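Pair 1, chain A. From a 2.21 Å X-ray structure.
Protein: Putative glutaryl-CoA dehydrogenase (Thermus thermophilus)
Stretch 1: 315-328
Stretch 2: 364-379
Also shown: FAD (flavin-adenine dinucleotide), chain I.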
# COMPACT_ATOMS: atom_id res chain seq x y z
N PRO A 315 2.91 -13.04 24.88
CA PRO A 315 3.91 -12.49 23.96
C PRO A 315 3.35 -12.16 22.58
O PRO A 315 3.73 -11.16 21.97
CB PRO A 315 4.96 -13.59 23.89
CG PRO A 315 4.82 -14.26 25.23
CD PRO A 315 3.35 -14.33 25.43
N ALA A 316 2.45 -13.01 22.08
CA ALA A 316 1.87 -12.79 20.76
C ALA A 316 1.15 -11.48 20.75
O ALA A 316 1.19 -10.77 19.77
CB ALA A 316 0.92 -13.92 20.42
N GLN A 317 0.46 -11.16 21.84
CA GLN A 317 -0.28 -9.90 21.93
C GLN A 317 0.70 -8.74 21.84
O GLN A 317 0.45 -7.75 21.15
CB GLN A 317 -1.07 -9.82 23.25
CG GLN A 317 -2.13 -10.89 23.41
CD GLN A 317 -2.92 -10.76 24.71
OE1 GLN A 317 -2.34 -10.69 25.80
NE2 GLN A 317 -4.25 -10.73 24.59
N VAL A 318 1.82 -8.86 22.56
CA VAL A 318 2.85 -7.83 22.55
C VAL A 318 3.45 -7.71 21.16
O VAL A 318 3.68 -6.61 20.68
CB VAL A 318 3.96 -8.15 23.57
CG1 VAL A 318 5.12 -7.18 23.40
CG2 VAL A 318 3.41 -8.04 24.97
N SER A 319 3.69 -8.83 20.50
CA SER A 319 4.23 -8.78 19.15
C SER A 319 3.33 -7.97 18.22
O SER A 319 3.82 -7.20 17.38
CB SER A 319 4.39 -10.20 18.59
OG SER A 319 5.64 -10.76 18.91
N LEU A 320 2.01 -8.13 18.36
CA LEU A 320 1.06 -7.42 17.53
C LEU A 320 1.22 -5.92 17.70
O LEU A 320 1.35 -5.19 16.72
CB LEU A 320 -0.38 -7.83 17.88
CG LEU A 320 -1.46 -7.01 17.17
CD1 LEU A 320 -1.32 -7.21 15.68
CD2 LEU A 320 -2.83 -7.47 17.60
N ALA A 321 1.24 -5.46 18.95
CA ALA A 321 1.38 -4.04 19.27
C ALA A 321 2.71 -3.42 18.83
O ALA A 321 2.74 -2.30 18.34
CB ALA A 321 1.17 -3.82 20.76
N LYS A 322 3.81 -4.14 19.01
CA LYS A 322 5.11 -3.62 18.60
C LYS A 322 5.15 -3.48 17.08
O LYS A 322 5.51 -2.43 16.54
CB LYS A 322 6.22 -4.55 19.09
CG LYS A 322 7.61 -3.96 19.05
CD LYS A 322 8.26 -4.13 17.69
CE LYS A 322 9.72 -3.70 17.76
NZ LYS A 322 10.45 -3.97 16.49
N ARG A 323 4.76 -4.55 16.40
CA ARG A 323 4.74 -4.61 14.94
C ARG A 323 3.90 -3.50 14.35
O ARG A 323 4.39 -2.72 13.53
CB ARG A 323 4.17 -5.96 14.50
CG ARG A 323 4.14 -6.20 13.00
CD ARG A 323 2.78 -6.73 12.61
NE ARG A 323 2.79 -7.47 11.36
CZ ARG A 323 1.72 -7.62 10.59
NH1 ARG A 323 0.56 -7.09 10.95
NH2 ARG A 323 1.81 -8.33 9.48
N GLN A 324 2.64 -3.41 14.78
CA GLN A 324 1.74 -2.38 14.27
C GLN A 324 2.16 -0.94 14.57
O GLN A 324 2.25 -0.11 13.68
CB GLN A 324 0.32 -2.58 14.81
CG GLN A 324 -0.37 -3.85 14.35
CD GLN A 324 -0.39 -4.01 12.85
OE1 GLN A 324 0.46 -4.68 12.28
NE2 GLN A 324 -1.36 -3.38 12.20
N ASN A 325 2.43 -0.65 15.84
CA ASN A 325 2.79 0.71 16.22
C ASN A 325 4.09 1.24 15.62
O ASN A 325 4.15 2.39 15.19
CB ASN A 325 2.84 0.83 17.76
CG ASN A 325 1.46 0.66 18.39
OD1 ASN A 325 1.30 0.82 19.61
ND2 ASN A 325 0.47 0.34 17.58
N VAL A 326 5.13 0.43 15.61
CA VAL A 326 6.40 0.90 15.05
C VAL A 326 6.27 1.13 13.54
O VAL A 326 6.74 2.14 13.02
CB VAL A 326 7.56 -0.09 15.39
CG1 VAL A 326 8.88 0.39 14.78
CG2 VAL A 326 7.69 -0.22 16.91
N TRP A 327 5.60 0.20 12.86
CA TRP A 327 5.41 0.30 11.42
C TRP A 327 4.72 1.61 11.10
O TRP A 327 5.14 2.35 10.21
CB TRP A 327 4.52 -0.84 10.93
CG TRP A 327 4.32 -0.86 9.46
CD1 TRP A 327 3.20 -1.26 8.79
CD2 TRP A 327 5.30 -0.57 8.45
NE1 TRP A 327 3.41 -1.23 7.43
CE2 TRP A 327 4.70 -0.81 7.20
CE3 TRP A 327 6.63 -0.11 8.49
CZ2 TRP A 327 5.38 -0.62 5.99
CZ3 TRP A 327 7.32 0.08 7.28
CH2 TRP A 327 6.69 -0.18 6.05
N LYS A 328 3.65 1.88 11.83
CA LYS A 328 2.86 3.09 11.65
C LYS A 328 3.68 4.34 11.91
O LYS A 328 3.62 5.29 11.14
CB LYS A 328 1.62 3.07 12.55
CG LYS A 328 0.60 2.03 12.11
CD LYS A 328 -0.55 1.87 13.07
CE LYS A 328 -1.46 0.77 12.58
NZ LYS A 328 -2.59 0.58 13.53
N TYR A 364 15.18 -3.81 15.54
CA TYR A 364 15.50 -4.54 16.76
C TYR A 364 14.28 -4.95 17.58
O TYR A 364 13.17 -4.53 17.31
CB TYR A 364 16.50 -3.76 17.63
CG TYR A 364 16.04 -2.47 18.31
CD1 TYR A 364 14.70 -2.21 18.58
CD2 TYR A 364 16.99 -1.55 18.75
CE1 TYR A 364 14.32 -1.06 19.29
CE2 TYR A 364 16.62 -0.41 19.45
CZ TYR A 364 15.29 -0.17 19.72
OH TYR A 364 14.95 0.97 20.40
N GLU A 365 14.51 -5.79 18.59
CA GLU A 365 13.42 -6.27 19.42
C GLU A 365 12.40 -7.00 18.54
O GLU A 365 11.19 -6.89 18.74
CB GLU A 365 12.76 -5.10 20.15
CG GLU A 365 13.73 -4.36 21.06
CD GLU A 365 13.63 -4.81 22.50
OE1 GLU A 365 13.15 -5.93 22.75
OE2 GLU A 365 14.04 -4.04 23.40
N GLY A 366 12.93 -7.75 17.57
CA GLY A 366 12.09 -8.49 16.65
C GLY A 366 11.71 -7.65 15.45
O GLY A 366 11.00 -6.67 15.61
N THR A 367 12.18 -7.99 14.26
CA THR A 367 11.84 -7.22 13.07
C THR A 367 10.35 -7.34 12.71
O THR A 367 9.63 -8.18 13.26
CB THR A 367 12.64 -7.67 11.82
OG1 THR A 367 12.39 -9.05 11.56
CG2 THR A 367 14.10 -7.45 12.03
N HIS A 368 9.90 -6.51 11.77
CA HIS A 368 8.51 -6.53 11.35
C HIS A 368 8.10 -7.94 10.96
O HIS A 368 7.07 -8.44 11.39
CB HIS A 368 8.31 -5.59 10.16
CG HIS A 368 6.87 -5.36 9.82
ND1 HIS A 368 6.15 -6.21 9.01
CD2 HIS A 368 6.01 -4.40 10.22
CE1 HIS A 368 4.91 -5.78 8.92
NE2 HIS A 368 4.79 -4.69 9.65
N ASP A 369 8.93 -8.59 10.17
CA ASP A 369 8.65 -9.95 9.73
C ASP A 369 8.66 -11.04 10.81
O ASP A 369 7.88 -11.98 10.72
CB ASP A 369 9.60 -10.33 8.58
CG ASP A 369 9.29 -9.56 7.31
OD1 ASP A 369 8.10 -9.29 7.06
OD2 ASP A 369 10.22 -9.24 6.55
N VAL A 370 9.53 -10.95 11.81
CA VAL A 370 9.48 -12.00 12.82
C VAL A 370 8.16 -11.93 13.59
O VAL A 370 7.57 -12.95 13.93
CB VAL A 370 10.66 -11.93 13.84
CG1 VAL A 370 11.98 -11.84 13.11
CG2 VAL A 370 10.47 -10.78 14.80
N HIS A 371 7.68 -10.72 13.85
CA HIS A 371 6.43 -10.56 14.58
C HIS A 371 5.28 -11.10 13.75
O HIS A 371 4.35 -11.70 14.28
CB HIS A 371 6.22 -9.10 14.94
CG HIS A 371 7.23 -8.58 15.92
ND1 HIS A 371 7.37 -9.11 17.19
CD2 HIS A 371 8.16 -7.60 15.82
CE1 HIS A 371 8.34 -8.48 17.82
NE2 HIS A 371 8.84 -7.56 17.01
N THR A 372 5.36 -10.88 12.44
CA THR A 372 4.36 -11.38 11.52
C THR A 372 4.31 -12.90 11.68
O THR A 372 3.23 -13.50 11.72
CB THR A 372 4.70 -11.04 10.05
OG1 THR A 372 4.57 -9.63 9.85
CG2 THR A 372 3.76 -11.74 9.09
N LEU A 373 5.49 -13.52 11.76
CA LEU A 373 5.59 -14.96 11.92
C LEU A 373 5.11 -15.40 13.30
O LEU A 373 4.54 -16.48 13.46
CB LEU A 373 7.03 -15.45 11.69
CG LEU A 373 7.54 -15.76 10.27
CD1 LEU A 373 6.44 -16.41 9.45
CD2 LEU A 373 8.00 -14.51 9.59
N VAL A 374 5.34 -14.57 14.30
CA VAL A 374 4.88 -14.90 15.63
C VAL A 374 3.37 -15.03 15.53
O VAL A 374 2.80 -16.06 15.86
CB VAL A 374 5.24 -13.80 16.64
CG1 VAL A 374 4.37 -13.92 17.89
CG2 VAL A 374 6.72 -13.89 17.01
N LEU A 375 2.72 -13.98 15.03
CA LEU A 375 1.28 -13.97 14.88
C LEU A 375 0.84 -15.13 13.98
O LEU A 375 -0.11 -15.86 14.31
CB LEU A 375 0.83 -12.63 14.28
CG LEU A 375 1.07 -11.38 15.15
CD1 LEU A 375 0.74 -10.11 14.36
CD2 LEU A 375 0.22 -11.48 16.42
N GLY A 376 1.53 -15.32 12.86
CA GLY A 376 1.18 -16.39 11.95
C GLY A 376 1.16 -17.74 12.63
O GLY A 376 0.22 -18.51 12.50
N ARG A 377 2.21 -18.02 13.37
CA ARG A 377 2.30 -19.27 14.07
C ARG A 377 1.18 -19.36 15.10
O ARG A 377 0.66 -20.45 15.40
CB ARG A 377 3.63 -19.36 14.78
CG ARG A 377 3.79 -20.65 15.47
CD ARG A 377 4.37 -20.39 16.80
NE ARG A 377 5.82 -20.45 16.75
CZ ARG A 377 6.61 -19.57 17.36
NH1 ARG A 377 6.09 -18.55 18.05
NH2 ARG A 377 7.93 -19.75 17.32
N GLU A 378 0.82 -18.22 15.66
CA GLU A 378 -0.22 -18.18 16.66
C GLU A 378 -1.55 -18.56 16.09
O GLU A 378 -2.34 -19.30 16.69
CB GLU A 378 -0.36 -16.78 17.13
CG GLU A 378 -0.34 -16.72 18.58
CD GLU A 378 -1.71 -16.77 19.18
OE1 GLU A 378 -1.79 -16.25 20.30
OE2 GLU A 378 -2.69 -17.29 18.57
N ILE A 379 -1.81 -17.97 14.94
CA ILE A 379 -3.06 -18.18 14.27
C ILE A 379 -3.23 -19.58 13.69
O ILE A 379 -4.28 -20.20 13.84
CB ILE A 379 -3.20 -17.12 13.17
CG1 ILE A 379 -3.20 -15.73 13.81
CG2 ILE A 379 -4.45 -17.36 12.36
CD1 ILE A 379 -2.97 -14.58 12.83
PA FAD I . 18.79 -10.61 10.29
O1A FAD I . 19.76 -11.29 9.35
O2A FAD I . 18.26 -11.33 11.50
O5B FAD I . 17.57 -10.04 9.38
C5B FAD I . 17.69 -9.44 8.21
C4B FAD I . 16.48 -9.35 7.31
O4B FAD I . 15.79 -10.77 7.21
C3B FAD I . 15.26 -8.80 8.24
O3B FAD I . 14.34 -8.25 7.30
C2B FAD I . 14.41 -9.96 8.79
O2B FAD I . 13.06 -9.68 8.80
C1B FAD I . 14.57 -10.95 7.66
N9A FAD I . 14.42 -12.33 8.30
C8A FAD I . 15.20 -12.85 9.23
N7A FAD I . 14.73 -14.11 9.49
C5A FAD I . 13.66 -14.36 8.69
C6A FAD I . 12.77 -15.47 8.50
N6A FAD I . 12.89 -16.60 9.22
N1A FAD I . 11.76 -15.37 7.57
C2A FAD I . 11.59 -14.24 6.82
N3A FAD I . 12.43 -13.16 6.98
C4A FAD I . 13.47 -13.21 7.90
N1 FAD I . 20.27 -6.85 20.13
C2 FAD I . 20.40 -7.20 21.46
O2 FAD I . 20.37 -8.39 21.80
N3 FAD I . 20.57 -6.22 22.41
C4 FAD I . 20.62 -4.90 22.05
O4 FAD I . 20.79 -4.03 22.93
C4X FAD I . 20.49 -4.52 20.70
N5 FAD I . 20.55 -3.20 20.31
C5X FAD I . 20.46 -2.83 18.99
C6 FAD I . 20.57 -1.47 18.63
C7 FAD I . 20.51 -1.08 17.27
C7M FAD I . 20.65 0.39 16.95
C8 FAD I . 20.33 -2.07 16.25
C8M FAD I . 20.26 -1.75 14.77
C9 FAD I . 20.22 -3.42 16.62
C9A FAD I . 20.29 -3.84 17.99
N10 FAD I . 20.21 -5.20 18.39
C10 FAD I . 20.31 -5.54 19.72
C1' FAD I . 20.04 -6.29 17.42
C2' FAD I . 18.71 -6.33 16.74
O2' FAD I . 17.78 -6.99 17.57
C3' FAD I . 18.91 -7.00 15.41
O3' FAD I . 19.35 -6.02 14.48
C4' FAD I . 17.66 -7.67 14.85
O4' FAD I . 17.46 -8.95 15.46
C5' FAD I . 17.80 -7.88 13.35
O5' FAD I . 18.68 -8.95 13.09
P FAD I . 20.02 -8.84 12.18
O1P FAD I . 20.51 -7.43 12.11
O2P FAD I . 20.99 -9.87 12.70
O3P FAD I . 19.47 -9.21 10.72

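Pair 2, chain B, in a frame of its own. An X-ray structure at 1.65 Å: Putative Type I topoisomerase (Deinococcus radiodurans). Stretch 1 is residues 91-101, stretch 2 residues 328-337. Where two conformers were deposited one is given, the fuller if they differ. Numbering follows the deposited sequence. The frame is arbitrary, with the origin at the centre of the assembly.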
# COMPACT_ATOMS: atom_id res chain seq x y z
N LYS B 91 -14.52 -4.41 -5.70
CA LYS B 91 -13.19 -4.53 -5.11
C LYS B 91 -12.18 -4.99 -6.15
O LYS B 91 -11.08 -4.44 -6.23
CB LYS B 91 -13.21 -5.53 -3.95
CG LYS B 91 -14.03 -5.08 -2.75
CD LYS B 91 -13.95 -6.09 -1.62
CE LYS B 91 -14.70 -5.61 -0.40
NZ LYS B 91 -16.15 -5.58 -0.64
N TRP B 92 -12.55 -5.99 -6.95
CA TRP B 92 -11.61 -6.51 -7.95
C TRP B 92 -11.21 -5.43 -8.97
O TRP B 92 -10.06 -5.39 -9.40
CB TRP B 92 -12.11 -7.78 -8.64
CG TRP B 92 -13.31 -7.60 -9.50
CD1 TRP B 92 -14.61 -7.74 -9.11
CD2 TRP B 92 -13.34 -7.26 -10.89
NE1 TRP B 92 -15.44 -7.51 -10.17
CE2 TRP B 92 -14.69 -7.21 -11.28
CE3 TRP B 92 -12.35 -6.99 -11.84
CZ2 TRP B 92 -15.09 -6.90 -12.58
CZ3 TRP B 92 -12.76 -6.68 -13.15
CH2 TRP B 92 -14.11 -6.65 -13.50
N GLN B 93 -12.15 -4.54 -9.30
CA GLN B 93 -11.87 -3.43 -10.22
C GLN B 93 -10.91 -2.40 -9.61
O GLN B 93 -9.94 -1.99 -10.26
CB GLN B 93 -13.16 -2.72 -10.62
CG GLN B 93 -14.14 -3.58 -11.37
CD GLN B 93 -15.43 -2.86 -11.64
OE1 GLN B 93 -16.20 -2.58 -10.72
NE2 GLN B 93 -15.69 -2.55 -12.90
N ARG B 94 -11.20 -1.98 -8.39
CA ARG B 94 -10.34 -1.02 -7.71
C ARG B 94 -8.93 -1.59 -7.50
O ARG B 94 -7.94 -0.87 -7.71
CB ARG B 94 -10.92 -0.58 -6.36
CG ARG B 94 -10.21 0.64 -5.78
CD ARG B 94 -10.82 1.06 -4.47
NE ARG B 94 -10.02 2.07 -3.77
CZ ARG B 94 -10.13 3.38 -3.97
NH1 ARG B 94 -11.02 3.86 -4.83
NH2 ARG B 94 -9.37 4.22 -3.28
N LEU B 95 -8.84 -2.86 -7.12
CA LEU B 95 -7.53 -3.47 -6.86
C LEU B 95 -6.70 -3.71 -8.12
O LEU B 95 -5.47 -3.61 -8.09
CB LEU B 95 -7.69 -4.80 -6.11
CG LEU B 95 -8.12 -4.73 -4.64
CD1 LEU B 95 -8.02 -6.09 -3.98
CD2 LEU B 95 -7.29 -3.70 -3.88
N THR B 96 -7.35 -4.05 -9.23
CA THR B 96 -6.62 -4.18 -10.50
C THR B 96 -5.99 -2.85 -10.87
O THR B 96 -4.85 -2.80 -11.30
CB THR B 96 -7.57 -4.63 -11.64
OG1 THR B 96 -8.26 -5.82 -11.24
CG2 THR B 96 -6.79 -4.90 -12.91
N ARG B 97 -6.74 -1.77 -10.69
CA ARG B 97 -6.23 -0.45 -10.99
C ARG B 97 -5.14 -0.04 -10.00
O ARG B 97 -4.13 0.53 -10.38
CB ARG B 97 -7.36 0.57 -11.02
CG ARG B 97 -6.97 1.86 -11.73
CD ARG B 97 -6.79 1.69 -13.25
NE ARG B 97 -8.06 1.52 -13.95
CZ ARG B 97 -8.87 2.51 -14.32
NH1 ARG B 97 -8.58 3.78 -14.04
NH2 ARG B 97 -9.99 2.24 -14.96
N PHE B 98 -5.35 -0.35 -8.72
CA PHE B 98 -4.31 -0.10 -7.71
C PHE B 98 -3.00 -0.82 -8.07
O PHE B 98 -1.92 -0.23 -7.98
CB PHE B 98 -4.79 -0.54 -6.33
CG PHE B 98 -3.82 -0.25 -5.22
CD1 PHE B 98 -3.56 1.05 -4.84
CD2 PHE B 98 -3.18 -1.29 -4.54
CE1 PHE B 98 -2.69 1.34 -3.82
CE2 PHE B 98 -2.30 -1.00 -3.49
CZ PHE B 98 -2.04 0.31 -3.15
N ALA B 99 -3.08 -2.07 -8.53
CA ALA B 99 -1.90 -2.81 -8.95
C ALA B 99 -1.21 -2.13 -10.12
O ALA B 99 0.01 -2.18 -10.26
CB ALA B 99 -2.28 -4.25 -9.32
N GLY B 100 -2.00 -1.45 -10.95
CA GLY B 100 -1.46 -0.62 -12.03
C GLY B 100 -0.69 0.61 -11.59
O GLY B 100 0.15 1.11 -12.35
N ALA B 101 -0.98 1.11 -10.38
CA ALA B 101 -0.32 2.29 -9.79
C ALA B 101 0.92 1.92 -8.97
O ALA B 101 1.72 2.78 -8.63
CB ALA B 101 -1.29 3.07 -8.92
N LEU B 328 -1.29 -12.15 -8.79
CA LEU B 328 -2.57 -11.64 -8.27
C LEU B 328 -3.26 -10.68 -9.25
O LEU B 328 -4.48 -10.78 -9.50
CB LEU B 328 -2.38 -10.96 -6.90
CG LEU B 328 -3.65 -10.36 -6.29
CD1 LEU B 328 -4.71 -11.43 -6.06
CD2 LEU B 328 -3.33 -9.65 -4.97
N LYS B 329 -2.49 -9.77 -9.82
CA LYS B 329 -3.04 -8.85 -10.80
C LYS B 329 -3.70 -9.61 -11.93
O LYS B 329 -4.81 -9.29 -12.32
CB LYS B 329 -1.96 -7.95 -11.37
CG LYS B 329 -2.57 -6.80 -12.17
CD LYS B 329 -1.56 -5.91 -12.79
CE LYS B 329 -2.27 -4.71 -13.41
NZ LYS B 329 -1.39 -3.90 -14.29
N ARG B 330 -3.00 -10.61 -12.45
CA ARG B 330 -3.52 -11.42 -13.55
C ARG B 330 -4.74 -12.23 -13.13
O ARG B 330 -5.70 -12.35 -13.91
CB ARG B 330 -2.42 -12.31 -14.11
CG ARG B 330 -1.39 -11.52 -14.88
CD ARG B 330 -0.25 -12.38 -15.37
NE ARG B 330 -0.72 -13.44 -16.25
CZ ARG B 330 -1.02 -13.29 -17.53
NH1 ARG B 330 -0.89 -12.11 -18.14
NH2 ARG B 330 -1.46 -14.33 -18.22
N MET B 331 -4.74 -12.75 -11.90
CA MET B 331 -5.94 -13.44 -11.38
C MET B 331 -7.14 -12.50 -11.32
O MET B 331 -8.25 -12.87 -11.74
CB MET B 331 -5.68 -14.06 -10.01
CG MET B 331 -6.87 -14.80 -9.44
SD MET B 331 -6.60 -15.38 -7.76
CE MET B 331 -5.70 -16.89 -8.05
N LEU B 332 -6.95 -11.29 -10.80
CA LEU B 332 -8.05 -10.33 -10.73
C LEU B 332 -8.52 -9.95 -12.13
O LEU B 332 -9.73 -9.80 -12.37
CB LEU B 332 -7.66 -9.08 -9.96
CG LEU B 332 -7.38 -9.30 -8.47
CD1 LEU B 332 -6.83 -8.00 -7.87
CD2 LEU B 332 -8.63 -9.77 -7.71
N GLU B 333 -7.58 -9.81 -13.05
CA GLU B 333 -7.92 -9.50 -14.45
C GLU B 333 -8.80 -10.59 -15.10
O GLU B 333 -9.57 -10.29 -16.02
CB GLU B 333 -6.65 -9.21 -15.27
CG GLU B 333 -6.06 -7.84 -14.92
CD GLU B 333 -4.76 -7.51 -15.63
OE1 GLU B 333 -3.98 -8.45 -15.97
OE2 GLU B 333 -4.50 -6.30 -15.84
N SER B 334 -8.72 -11.83 -14.63
CA SER B 334 -9.56 -12.89 -15.19
C SER B 334 -11.05 -12.66 -14.95
O SER B 334 -11.88 -13.21 -15.67
CB SER B 334 -9.14 -14.27 -14.66
OG SER B 334 -9.50 -14.44 -13.30
N GLU B 335 -11.40 -11.86 -13.94
CA GLU B 335 -12.81 -11.58 -13.64
C GLU B 335 -13.40 -10.70 -14.75
O GLU B 335 -14.57 -10.87 -15.13
CB GLU B 335 -12.95 -10.90 -12.27
CG GLU B 335 -14.41 -10.69 -11.79
CD GLU B 335 -15.14 -11.96 -11.36
OE1 GLU B 335 -14.57 -13.06 -11.36
OE2 GLU B 335 -16.33 -11.84 -11.01
N ARG B 336 -12.60 -9.78 -15.28
CA ARG B 336 -13.00 -8.97 -16.43
C ARG B 336 -13.24 -9.85 -17.64
O ARG B 336 -14.24 -9.69 -18.34
CB ARG B 336 -11.91 -7.93 -16.75
CG ARG B 336 -12.22 -7.05 -17.97
CD ARG B 336 -11.18 -5.97 -18.13
NE ARG B 336 -11.16 -5.05 -17.00
CZ ARG B 336 -12.05 -4.07 -16.79
NH1 ARG B 336 -13.05 -3.86 -17.65
NH2 ARG B 336 -11.95 -3.30 -15.72
N THR B 337 -12.31 -10.78 -17.87
CA THR B 337 -12.40 -11.70 -19.00
C THR B 337 -13.62 -12.62 -18.90
O THR B 337 -14.16 -13.03 -19.93
CB THR B 337 -11.12 -12.55 -19.12
OG1 THR B 337 -9.98 -11.69 -19.20
CG2 THR B 337 -11.17 -13.44 -20.36
O HOH W 1 0.88 -3.10 -12.74

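What backbone arrangement do the two pairs have in common? In each, two helices pack at a steep antiparallel slant, with 142° between their N-to-C directions in pair 1 and 134° in pair 2, and axes that approach to 9.0 and 9.4 Å. Fourteen central residues superpose with an RMSD of 0.6 Å. The matched positions include Ser A319 with Trp B92, Lys A322 with Leu B95 and Arg A323 with Thr B96 on the first helix, and His A368 with Lys B329, His A371 with Leu B332 and Val A374 with Glu B335 on the second. Thr A367, which caps the second helix of pair 1 through a weak bond from Val A370 N to its OG1 (3.4 Å), falls on Leu B328, which already lies within a helix.

How is the center of the contact filled? His A371 and Leu B332 both point toward the partner helix, and their side-chain centers fall 0.2 Å apart, yet they work by different chemistry. The imidazole of His A371 is held from two directions: ND1 shares a hydrogen bond with Ser A319 OG (2.9 Å), and NE2 donates to Glu A365 O (3.0 Å) in the loop before its own helix. Leu B332 offers only carbon. Its CD1 lies 3.8 Å from Leu B95 CB and its CD2 4.1 Å from Trp B92 CB, so the same space is filled by apolar packing.

What happens where serine is matched by tryptophan? The CA of Ser A319 lies 5.4 Å from the CA of His A371, and Val A374 CG1 rests 3.6 Å from Ser A319 OG; the CA of Trp B92 is nearly as close to that of Leu B332, at 5.9 Å, though its side chain is far larger. Trp B92 spreads a large ring over the second helix. Glu B335, at the position of Val A374, lays its aliphatic part on that ring, CG standing 3.6 Å from the centroid of the five-membered ring in a CH-pi contact. The guanidinium of Arg B336 also turns one face to Trp B92 CZ3.

How do the long polar side chains bridge the helices? In pair 1 they come from the first helix. Lys A322 NZ donates to Tyr A364 O and Gly A366 O, both at 2.9 Å, tying the helix to the loop. Arg A323 sits among His A368, Thr A372, Leu A375 and His A371; its NE and NH2 both donate to Thr A372 OG1 (3.2 and 3.1 Å), while its CG lies over the His A368 ring, 3.9 Å from the centroid. In pair 2 the matching Thr B96 is short and turns its hydroxyl back to its own helix, OG1 donating to Trp B92 O (2.6 Å). Lys B329, matched to His A368, reaches across instead: its CG packs 3.8 Å from Ala B99 CB, and its NZ donates to a water (2.9 Å) that in turn donates to Ala B99 O (2.8 Å). No direct hydrogen bond joins these two helices, whereas pair 1 has several.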